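Local coordinates for protein 3-dehydroquinate dehydratase (Thermus thermophilus, PDB 2UYG) that probably catalyses the trans-dehydration of 3-dehydroquinate to 3-dehydroshikimate through an enolate intermediate, a step of chorismate biosynthesis, as a type II dehydroquinase working as a homododecamer, at residues A31-W36 and L129-A134; T101-R106 and I122-G127. All coordinates share one frame; numbering follows the deposited sequence.

Contact 1 of 2, residues A31-W36 and L129-A134; sequences ALCEAW and LSYKLA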
loop_
_atom_site.group_PDB
_atom_site.type_symbol
_atom_site.label_atom_id
_atom_site.label_comp_id
_atom_site.label_asym_id
_atom_site.label_seq_id
_atom_site.Cartn_x
_atom_site.Cartn_y
_atom_site.Cartn_z
ATOM N N ALA A 31 -6.679 -27.640 -33.980
ATOM C CA ALA A 31 -6.344 -28.186 -35.280
ATOM C C ALA A 31 -5.031 -27.545 -35.698
ATOM O O ALA A 31 -4.153 -28.234 -36.137
ATOM C CB ALA A 31 -7.482 -27.949 -36.322
ATOM N N LEU A 32 -4.894 -26.239 -35.453
ATOM C CA LEU A 32 -3.652 -25.517 -35.663
ATOM C C LEU A 32 -2.490 -26.111 -34.846
ATOM O O LEU A 32 -1.412 -26.353 -35.362
ATOM C CB LEU A 32 -3.856 -24.091 -35.255
ATOM C CG LEU A 32 -4.095 -22.961 -36.251
ATOM C CD1 LEU A 32 -4.316 -23.394 -37.658
ATOM C CD2 LEU A 32 -5.163 -22.032 -35.708
ATOM N N CYS A 33 -2.736 -26.336 -33.564
ATOM C CA CYS A 33 -1.721 -26.906 -32.743
ATOM C C CYS A 33 -1.314 -28.312 -33.243
ATOM O O CYS A 33 -0.135 -28.613 -33.239
ATOM C CB CYS A 33 -2.161 -26.944 -31.274
ATOM S SG CYS A 33 -2.363 -25.367 -30.379
ATOM N N GLU A 34 -2.259 -29.174 -33.632
ATOM C CA GLU A 34 -1.950 -30.491 -34.250
ATOM C C GLU A 34 -1.047 -30.327 -35.486
ATOM O O GLU A 34 -0.079 -31.054 -35.643
ATOM C CB GLU A 34 -3.238 -31.279 -34.646
ATOM C CG GLU A 34 -3.339 -31.781 -36.138
ATOM C CD GLU A 34 -4.574 -31.280 -36.957
ATOM O OE1 GLU A 34 -5.689 -31.912 -36.856
ATOM O OE2 GLU A 34 -4.450 -30.289 -37.742
ATOM N N ALA A 35 -1.358 -29.379 -36.359
ATOM C CA ALA A 35 -0.618 -29.271 -37.594
ATOM C C ALA A 35 0.782 -28.703 -37.285
ATOM O O ALA A 35 1.795 -29.127 -37.867
ATOM C CB ALA A 35 -1.407 -28.385 -38.619
ATOM N N TRP A 36 0.880 -27.789 -36.321
ATOM C CA TRP A 36 2.182 -27.231 -35.962
ATOM C C TRP A 36 3.076 -28.276 -35.331
ATOM O O TRP A 36 4.297 -28.364 -35.585
ATOM C CB TRP A 36 2.015 -26.060 -34.993
ATOM C CG TRP A 36 1.521 -24.814 -35.635
ATOM C CD1 TRP A 36 1.825 -24.362 -36.903
ATOM C CD2 TRP A 36 0.604 -23.861 -35.086
ATOM N NE1 TRP A 36 1.151 -23.193 -37.160
ATOM C CE2 TRP A 36 0.397 -22.850 -36.078
ATOM C CE3 TRP A 36 -0.036 -23.718 -33.836
ATOM C CZ2 TRP A 36 -0.431 -21.731 -35.873
ATOM C CZ3 TRP A 36 -0.881 -22.600 -33.636
ATOM C CH2 TRP A 36 -1.083 -21.643 -34.667
ATOM N N LEU A 129 -0.786 -17.961 -32.353
ATOM C CA LEU A 129 0.647 -18.104 -32.499
ATOM C C LEU A 129 1.408 -18.164 -31.185
ATOM O O LEU A 129 2.543 -18.562 -31.202
ATOM C CB LEU A 129 1.151 -16.927 -33.370
ATOM C CG LEU A 129 0.698 -17.073 -34.820
ATOM C CD1 LEU A 129 0.899 -15.767 -35.517
ATOM C CD2 LEU A 129 1.486 -18.177 -35.544
ATOM N N SER A 130 0.861 -17.743 -30.039
ATOM C CA SER A 130 1.573 -17.991 -28.755
ATOM C C SER A 130 1.746 -19.499 -28.544
ATOM O O SER A 130 2.725 -19.924 -27.893
ATOM C CB SER A 130 0.809 -17.471 -27.491
ATOM O OG SER A 130 0.499 -16.129 -27.563
ATOM N N TYR A 131 0.746 -20.282 -29.000
ATOM C CA TYR A 131 0.822 -21.766 -28.907
ATOM C C TYR A 131 1.882 -22.298 -29.808
ATOM O O TYR A 131 2.754 -23.140 -29.422
ATOM C CB TYR A 131 -0.548 -22.467 -29.167
ATOM C CG TYR A 131 -1.559 -22.183 -28.102
ATOM C CD1 TYR A 131 -2.204 -20.904 -28.016
ATOM C CD2 TYR A 131 -1.959 -23.182 -27.183
ATOM C CE1 TYR A 131 -3.194 -20.621 -26.985
ATOM C CE2 TYR A 131 -2.958 -22.917 -26.217
ATOM C CZ TYR A 131 -3.548 -21.634 -26.119
ATOM O OH TYR A 131 -4.500 -21.438 -25.176
ATOM N N LYS A 132 1.886 -21.759 -31.004
ATOM C CA LYS A 132 2.975 -22.088 -31.983
ATOM C C LYS A 132 4.330 -21.944 -31.433
ATOM O O LYS A 132 5.198 -22.870 -31.530
ATOM C CB LYS A 132 2.910 -21.162 -33.199
ATOM C CG LYS A 132 3.119 -21.873 -34.488
ATOM C CD LYS A 132 4.398 -21.686 -35.197
ATOM C CE LYS A 132 4.148 -21.151 -36.576
ATOM N NZ LYS A 132 4.784 -21.975 -37.533
ATOM N N LEU A 133 4.575 -20.740 -30.923
ATOM C CA LEU A 133 5.901 -20.477 -30.426
ATOM C C LEU A 133 6.313 -21.396 -29.262
ATOM O O LEU A 133 7.539 -21.773 -29.139
ATOM C CB LEU A 133 6.098 -19.019 -29.967
ATOM C CG LEU A 133 5.700 -17.751 -30.731
ATOM C CD1 LEU A 133 6.390 -16.492 -30.168
ATOM C CD2 LEU A 133 5.671 -17.759 -32.194
ATOM N N ALA A 134 5.323 -21.744 -28.406
ATOM C CA ALA A 134 5.614 -22.710 -27.320
ATOM C C ALA A 134 6.080 -24.046 -27.917
ATOM O O ALA A 134 6.962 -24.669 -27.397
ATOM C CB ALA A 134 4.382 -22.951 -26.430
#

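Contact 2 of 2, residues T101-R106 and I122-G127; sequences TNLHAR and IVSGFG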
loop_
_atom_site.group_PDB
_atom_site.type_symbol
_atom_site.label_atom_id
_atom_site.label_comp_id
_atom_site.label_asym_id
_atom_site.label_seq_id
_atom_site.Cartn_x
_atom_site.Cartn_y
_atom_site.Cartn_z
ATOM N N THR A 101 -3.616 -13.146 -25.472
ATOM C CA THR A 101 -3.587 -11.698 -25.375
ATOM C C THR A 101 -2.435 -11.280 -24.557
ATOM O O THR A 101 -1.849 -12.077 -23.839
ATOM C CB THR A 101 -4.861 -11.087 -24.656
ATOM O OG1 THR A 101 -4.990 -11.576 -23.303
ATOM C CG2 THR A 101 -6.121 -11.443 -25.350
ATOM N N ASN A 102 -2.121 -9.993 -24.658
ATOM C CA ASN A 102 -1.028 -9.390 -23.933
ATOM C C ASN A 102 -1.589 -8.971 -22.587
ATOM O O ASN A 102 -2.357 -7.975 -22.492
ATOM C CB ASN A 102 -0.521 -8.141 -24.673
ATOM C CG ASN A 102 0.660 -7.485 -23.964
ATOM O OD1 ASN A 102 0.930 -7.756 -22.785
ATOM N ND2 ASN A 102 1.374 -6.638 -24.678
ATOM N N LEU A 103 -1.200 -9.704 -21.559
ATOM C CA LEU A 103 -1.702 -9.489 -20.202
ATOM C C LEU A 103 -1.442 -8.069 -19.625
ATOM O O LEU A 103 -2.134 -7.633 -18.708
ATOM C CB LEU A 103 -1.071 -10.501 -19.284
ATOM C CG LEU A 103 -1.490 -11.940 -19.677
ATOM C CD1 LEU A 103 -0.967 -12.865 -18.621
ATOM C CD2 LEU A 103 -2.995 -12.079 -19.940
ATOM N N HIS A 104 -0.489 -7.373 -20.200
ATOM C CA HIS A 104 -0.018 -6.113 -19.695
ATOM C C HIS A 104 -0.684 -4.918 -20.294
ATOM O O HIS A 104 -0.355 -3.844 -19.927
ATOM C CB HIS A 104 1.499 -6.035 -19.893
ATOM C CG HIS A 104 2.188 -7.139 -19.216
ATOM N ND1 HIS A 104 2.799 -8.167 -19.904
ATOM C CD2 HIS A 104 2.284 -7.446 -17.907
ATOM C CE1 HIS A 104 3.315 -9.021 -19.043
ATOM N NE2 HIS A 104 2.968 -8.636 -17.824
ATOM N N ALA A 105 -1.619 -5.109 -21.193
ATOM C CA ALA A 105 -2.348 -4.054 -21.881
ATOM C C ALA A 105 -3.844 -4.168 -21.627
ATOM O O ALA A 105 -4.632 -3.701 -22.441
ATOM C CB ALA A 105 -2.087 -4.151 -23.412
ATOM N N ARG A 106 -4.237 -4.837 -20.541
ATOM C CA ARG A 106 -5.639 -4.917 -20.137
ATOM C C ARG A 106 -5.789 -4.499 -18.661
ATOM O O ARG A 106 -5.005 -3.698 -18.211
ATOM C CB ARG A 106 -6.102 -6.335 -20.375
ATOM C CG ARG A 106 -5.707 -6.933 -21.746
ATOM C CD ARG A 106 -6.042 -8.344 -21.913
ATOM N NE ARG A 106 -7.476 -8.606 -21.712
ATOM C CZ ARG A 106 -8.004 -9.835 -21.767
ATOM N NH1 ARG A 106 -9.284 -10.032 -21.590
ATOM N NH2 ARG A 106 -7.229 -10.889 -22.041
ATOM N N ILE A 122 7.221 -17.954 -20.536
ATOM C CA ILE A 122 5.941 -17.382 -20.823
ATOM C C ILE A 122 5.890 -16.729 -22.162
ATOM O O ILE A 122 6.829 -16.040 -22.586
ATOM C CB ILE A 122 5.435 -16.453 -19.615
ATOM C CG1 ILE A 122 4.113 -15.745 -19.931
ATOM C CG2 ILE A 122 6.473 -15.529 -19.141
ATOM C CD1 ILE A 122 3.358 -15.353 -18.641
ATOM N N VAL A 123 4.806 -17.003 -22.891
ATOM C CA VAL A 123 4.599 -16.354 -24.127
ATOM C C VAL A 123 3.250 -15.766 -24.240
ATOM O O VAL A 123 2.215 -16.430 -24.124
ATOM C CB VAL A 123 5.130 -17.118 -25.446
ATOM C CG1 VAL A 123 5.746 -18.401 -25.218
ATOM C CG2 VAL A 123 4.213 -17.033 -26.540
ATOM N N SER A 124 3.203 -14.471 -24.443
ATOM C CA SER A 124 1.862 -13.930 -24.659
ATOM C C SER A 124 1.621 -12.672 -25.481
ATOM O O SER A 124 2.455 -11.821 -25.567
ATOM C CB SER A 124 1.216 -13.775 -23.289
ATOM O OG SER A 124 1.791 -12.719 -22.617
ATOM N N GLY A 125 0.440 -12.627 -26.123
ATOM C CA GLY A 125 0.021 -11.519 -26.977
ATOM C C GLY A 125 -0.084 -11.844 -28.456
ATOM O O GLY A 125 -0.487 -11.036 -29.223
ATOM N N PHE A 126 0.351 -13.027 -28.858
ATOM C CA PHE A 126 0.456 -13.388 -30.247
ATOM C C PHE A 126 -0.761 -14.097 -30.752
ATOM O O PHE A 126 -0.698 -14.719 -31.776
ATOM C CB PHE A 126 1.746 -14.242 -30.454
ATOM C CG PHE A 126 2.931 -13.627 -29.845
ATOM C CD1 PHE A 126 3.453 -14.097 -28.688
ATOM C CD2 PHE A 126 3.464 -12.505 -30.377
ATOM C CE1 PHE A 126 4.511 -13.469 -28.059
ATOM C CE2 PHE A 126 4.497 -11.893 -29.812
ATOM C CZ PHE A 126 5.027 -12.344 -28.588
ATOM N N GLY A 127 -1.887 -14.071 -30.062
ATOM C CA GLY A 127 -3.018 -14.933 -30.459
ATOM C C GLY A 127 -2.676 -16.421 -30.558
ATOM O O GLY A 127 -1.912 -16.979 -29.784
#

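Contact 1 of 2, residues A31-W36 and L129-A134
Leu129 reaches helix 26-39 through one branch, its CD2 lying 4.1 Å from CZ2 of Trp36 and approaching the indole obliquely. Two residues on, Tyr131 meets Cys33: SG is 3.6 Å from Tyr131 CB, and at 4.8 Å from the ring centroid, 52° off the normal, it makes an oblique sulfur-aromatic contact. The phenol itself runs on toward the sheet, where OH bonds to ND2 of Asn73, a predicted substrate-binding residue. Lys132 then carries the main interaction, a CH-pi contact in which CG stands 3.3 Å from the centroid of the five-membered ring of Trp36, almost on its normal. Bends farther along the chain keep NZ on the same side of the ring, 3.8 Å from Trp36 NE1, with a long, weak ion pair to Glu140 of the second subunit. Leu32 O, from the same helix as Trp36, lies 3.0 Å above the plane of the opposite face, toward the rim. An alanine in place of Trp36 would probably leave the Lys132 methylene chain and Leu129 CD2 without their apolar partner and open a gap between the helices. With axes 9.9 Å apart and 26° from parallel, this is side-by-side helix packing on one face of a flavodoxin-like alpha/beta sheet.

Contact 2 of 2, residues T101-R106 and I122-G127
Thr101 O and Asn102 N pack against Ser124 and Gly125 where two neighbouring strands of the parallel alpha/beta sheet end, the C-terminal edge that holds the active site in this fold. The touch is mostly backbone: Asn102 N lies 3.5 Å from Gly125 CA, and Thr101 O lies 3.5 Å from Ser124 CB. Thr101 O is also 3.3 Å from Gly125 N, but the angle is too poor for a hydrogen bond. Gly125 has a positive phi, and a CB there would come 3.4 Å from Asn102 CB while pressing on the preceding carbonyl, consistent with the lack of a side chain. Farther out, backbone bonds from Val123 and Gly125 to His99, the predicted proton donor, fix strand 121-124 beside strand 95-99. Both ends of the Asn102 amide are engaged: ND2 bonds to Ala116 O of the second subunit, while OD1 closes an Asx turn by accepting His104 N at 3.0 Å, the donor standing 40° out of the carbonyl plane. Thr101, a predicted substrate-binding residue, has its hydroxyl tied to Arg106, whose NH1 also bonds to OH of Tyr21, the predicted proton acceptor. In the bond to Thr101, NH2 of Arg106 lies 2.7 Å from OG1, which is tilted 17° from the guanidinium plane.

Overall arrangement
The two contacts have centres 16 Å apart, and along the chain contact 2 is nested inside the loop that contact 1 closes. Strand 121-124, an outermost strand of this chain's five-stranded parallel sheet, leads through the short loop holding Gly127 into helix 129-140, and the contacts meet at this junction: Ser130 O is 3.5 Å from Val123 CG2, and Leu133 CD1 is 4.1 Å from Phe126 CD1. Contact 1 joins two helices on one sheet face, whereas contact 2 lies at the strand ends. Both touch the second subunit, and strand 121-124 pairs antiparallel with a strand of that chain, linking the predicted catalytic region to one subunit interface of the dodecamer.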